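Side-chain contact in germination protein (Bacillus megaterium, PDB 6O59), which probably takes part in triggering spore germination, as the A subunit of a germinant receptor represented here by its N-terminal domain: residues A[12-17]-A[27-32]. Sequence-based numbering, arbitrary orientation.
Sequences ENLTLI and IVIRHF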
loop_
_atom_site.group_PDB
_atom_site.type_symbol
_atom_site.label_atom_id
_atom_site.label_comp_id
_atom_site.label_asym_id
_atom_site.label_seq_id
_atom_site.Cartn_x
_atom_site.Cartn_y
_atom_site.Cartn_z
ATOM N N GLU A 12 13.820 13.713 3.290
ATOM C CA GLU A 12 13.674 13.251 4.665
ATOM C C GLU A 12 12.266 12.717 4.910
ATOM O O GLU A 12 12.108 11.688 5.575
ATOM C CB GLU A 12 14.016 14.371 5.658
ATOM C CG GLU A 12 15.499 14.715 5.689
ATOM C CD GLU A 12 15.995 15.568 6.844
ATOM O OE1 GLU A 12 17.045 15.210 7.422
ATOM O OE2 GLU A 12 15.353 16.599 7.159
ATOM N N ASN A 13 11.244 13.390 4.344
ATOM C CA ASN A 13 9.851 12.981 4.502
ATOM C C ASN A 13 9.582 11.714 3.739
ATOM O O ASN A 13 8.853 10.855 4.234
ATOM C CB ASN A 13 8.907 14.081 4.061
ATOM C CG ASN A 13 8.849 15.217 5.043
ATOM O OD1 ASN A 13 8.738 15.022 6.261
ATOM N ND2 ASN A 13 8.935 16.434 4.536
ATOM N N LEU A 14 10.201 11.568 2.559
ATOM C CA LEU A 14 10.010 10.380 1.732
ATOM C C LEU A 14 10.714 9.176 2.357
ATOM O O LEU A 14 10.096 8.121 2.471
ATOM C CB LEU A 14 10.459 10.611 0.268
ATOM C CG LEU A 14 9.691 11.692 -0.522
ATOM C CD1 LEU A 14 10.187 11.785 -1.936
ATOM C CD2 LEU A 14 8.165 11.454 -0.523
ATOM N N THR A 15 11.956 9.345 2.837
ATOM C CA THR A 15 12.676 8.238 3.476
ATOM C C THR A 15 11.890 7.699 4.673
ATOM O O THR A 15 11.770 6.479 4.806
ATOM C CB THR A 15 14.085 8.646 3.895
ATOM O OG1 THR A 15 14.001 9.914 4.513
ATOM C CG2 THR A 15 15.048 8.713 2.721
ATOM N N LEU A 16 11.294 8.616 5.489
ATOM C CA LEU A 16 10.506 8.310 6.683
ATOM C C LEU A 16 9.184 7.620 6.342
ATOM O O LEU A 16 8.784 6.739 7.100
ATOM C CB LEU A 16 10.269 9.565 7.543
ATOM C CG LEU A 16 11.457 9.980 8.465
ATOM C CD1 LEU A 16 11.314 11.392 8.932
ATOM C CD2 LEU A 16 11.594 9.071 9.677
ATOM N N ILE A 17 8.517 7.982 5.217
ATOM C CA ILE A 17 7.280 7.306 4.795
ATOM C C ILE A 17 7.619 5.839 4.479
ATOM O O ILE A 17 7.025 4.929 5.057
ATOM C CB ILE A 17 6.595 8.010 3.588
ATOM C CG1 ILE A 17 6.031 9.388 3.989
ATOM C CG2 ILE A 17 5.500 7.108 2.958
ATOM C CD1 ILE A 17 5.787 10.301 2.811
ATOM N N ILE A 27 2.576 1.500 -2.317
ATOM C CA ILE A 27 2.690 2.918 -2.017
ATOM C C ILE A 27 3.508 3.571 -3.136
ATOM O O ILE A 27 4.683 3.247 -3.335
ATOM C CB ILE A 27 3.241 3.135 -0.600
ATOM C CG1 ILE A 27 2.148 2.732 0.418
ATOM C CG2 ILE A 27 3.670 4.606 -0.400
ATOM C CD1 ILE A 27 2.601 2.324 1.639
ATOM N N VAL A 28 2.843 4.449 -3.908
ATOM C CA VAL A 28 3.413 5.141 -5.075
ATOM C C VAL A 28 3.913 6.546 -4.711
ATOM O O VAL A 28 3.189 7.328 -4.088
ATOM C CB VAL A 28 2.401 5.213 -6.253
ATOM C CG1 VAL A 28 3.027 5.842 -7.482
ATOM C CG2 VAL A 28 1.854 3.845 -6.592
ATOM N N ILE A 29 5.153 6.846 -5.144
ATOM C CA ILE A 29 5.828 8.131 -5.018
ATOM C C ILE A 29 6.099 8.643 -6.438
ATOM O O ILE A 29 6.878 8.036 -7.178
ATOM C CB ILE A 29 7.122 8.061 -4.154
ATOM C CG1 ILE A 29 6.787 7.652 -2.704
ATOM C CG2 ILE A 29 7.887 9.407 -4.205
ATOM C CD1 ILE A 29 7.947 7.290 -1.788
ATOM N N ARG A 30 5.436 9.739 -6.821
ATOM C CA ARG A 30 5.642 10.366 -8.122
ATOM C C ARG A 30 6.429 11.651 -7.924
ATOM O O ARG A 30 5.923 12.608 -7.339
ATOM C CB ARG A 30 4.312 10.644 -8.849
ATOM C CG ARG A 30 3.483 9.414 -9.158
ATOM C CD ARG A 30 3.721 8.925 -10.553
ATOM N NE ARG A 30 2.550 8.225 -11.069
ATOM C CZ ARG A 30 2.461 6.908 -11.197
ATOM N NH1 ARG A 30 3.483 6.130 -10.857
ATOM N NH2 ARG A 30 1.358 6.357 -11.683
ATOM N N HIS A 31 7.688 11.658 -8.346
ATOM C CA HIS A 31 8.495 12.869 -8.245
ATOM C C HIS A 31 8.172 13.801 -9.386
ATOM O O HIS A 31 7.966 13.352 -10.519
ATOM C CB HIS A 31 9.989 12.555 -8.268
ATOM C CG HIS A 31 10.472 11.846 -7.056
ATOM N ND1 HIS A 31 10.596 10.468 -7.032
ATOM C CD2 HIS A 31 10.850 12.344 -5.859
ATOM C CE1 HIS A 31 11.044 10.171 -5.826
ATOM N NE2 HIS A 31 11.212 11.268 -5.084
ATOM N N PHE A 32 8.130 15.096 -9.091
ATOM C CA PHE A 32 7.937 16.134 -10.087
ATOM C C PHE A 32 8.598 17.442 -9.604
ATOM O O PHE A 32 9.139 17.510 -8.489
ATOM C CB PHE A 32 6.462 16.315 -10.471
ATOM C CG PHE A 32 5.562 16.975 -9.459
ATOM C CD1 PHE A 32 5.013 16.247 -8.412
ATOM C CD2 PHE A 32 5.220 18.319 -9.582
ATOM C CE1 PHE A 32 4.167 16.859 -7.490
ATOM C CE2 PHE A 32 4.367 18.925 -8.663
ATOM C CZ PHE A 32 3.838 18.190 -7.631
#
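L14 on helix 10-20 reaches across to I29 and H31 of strand 27-34, meeting both with one methyl, CD1. The apolar part is its approach to I29: L14 CD1 lies 4.0 Å from I29 CG2, and the two side chains pass antiparallel to one another, side by side. In L14, CD1 lies anti to CA (chi2 -178°), which carries this methyl out toward the strand. The chi1 of I29 (-63°) puts CG2 on the side of L14 and the H31 ring. The backbones stay well apart, L14 CA and I29 CA being 8.3 Å from each other. One turn further along the helix, I17 also faces the strand, opposite I27 but without close contact.

These side chains join a helix to one face of an antiparallel five-stranded sheet, of which 27-34 is an outermost strand. I27 and I29 point to helix 10-20, whereas R30 and F32, on the other face, touch helix 54-62. L14 also touches V45 on the adjacent strand 40-47, and W98 of helix 98-106 packs against N13 and I17. Strand 27-34 is tied to its neighbour through backbone hydrogen bonds of V28 with Y46, R30 with I44 and F32 with A42.

The aromatic part of the contact belongs to H31, at its more exposed margin. H31 approaches L14 from the opposite direction, and L14 CD1 comes within 3.4 Å of H31 NE2, set obliquely to the imidazole. I29 CG2 sits 3.6 Å above one face of the same ring, displaced toward its rim, and thus touches both L14 and the imidazole.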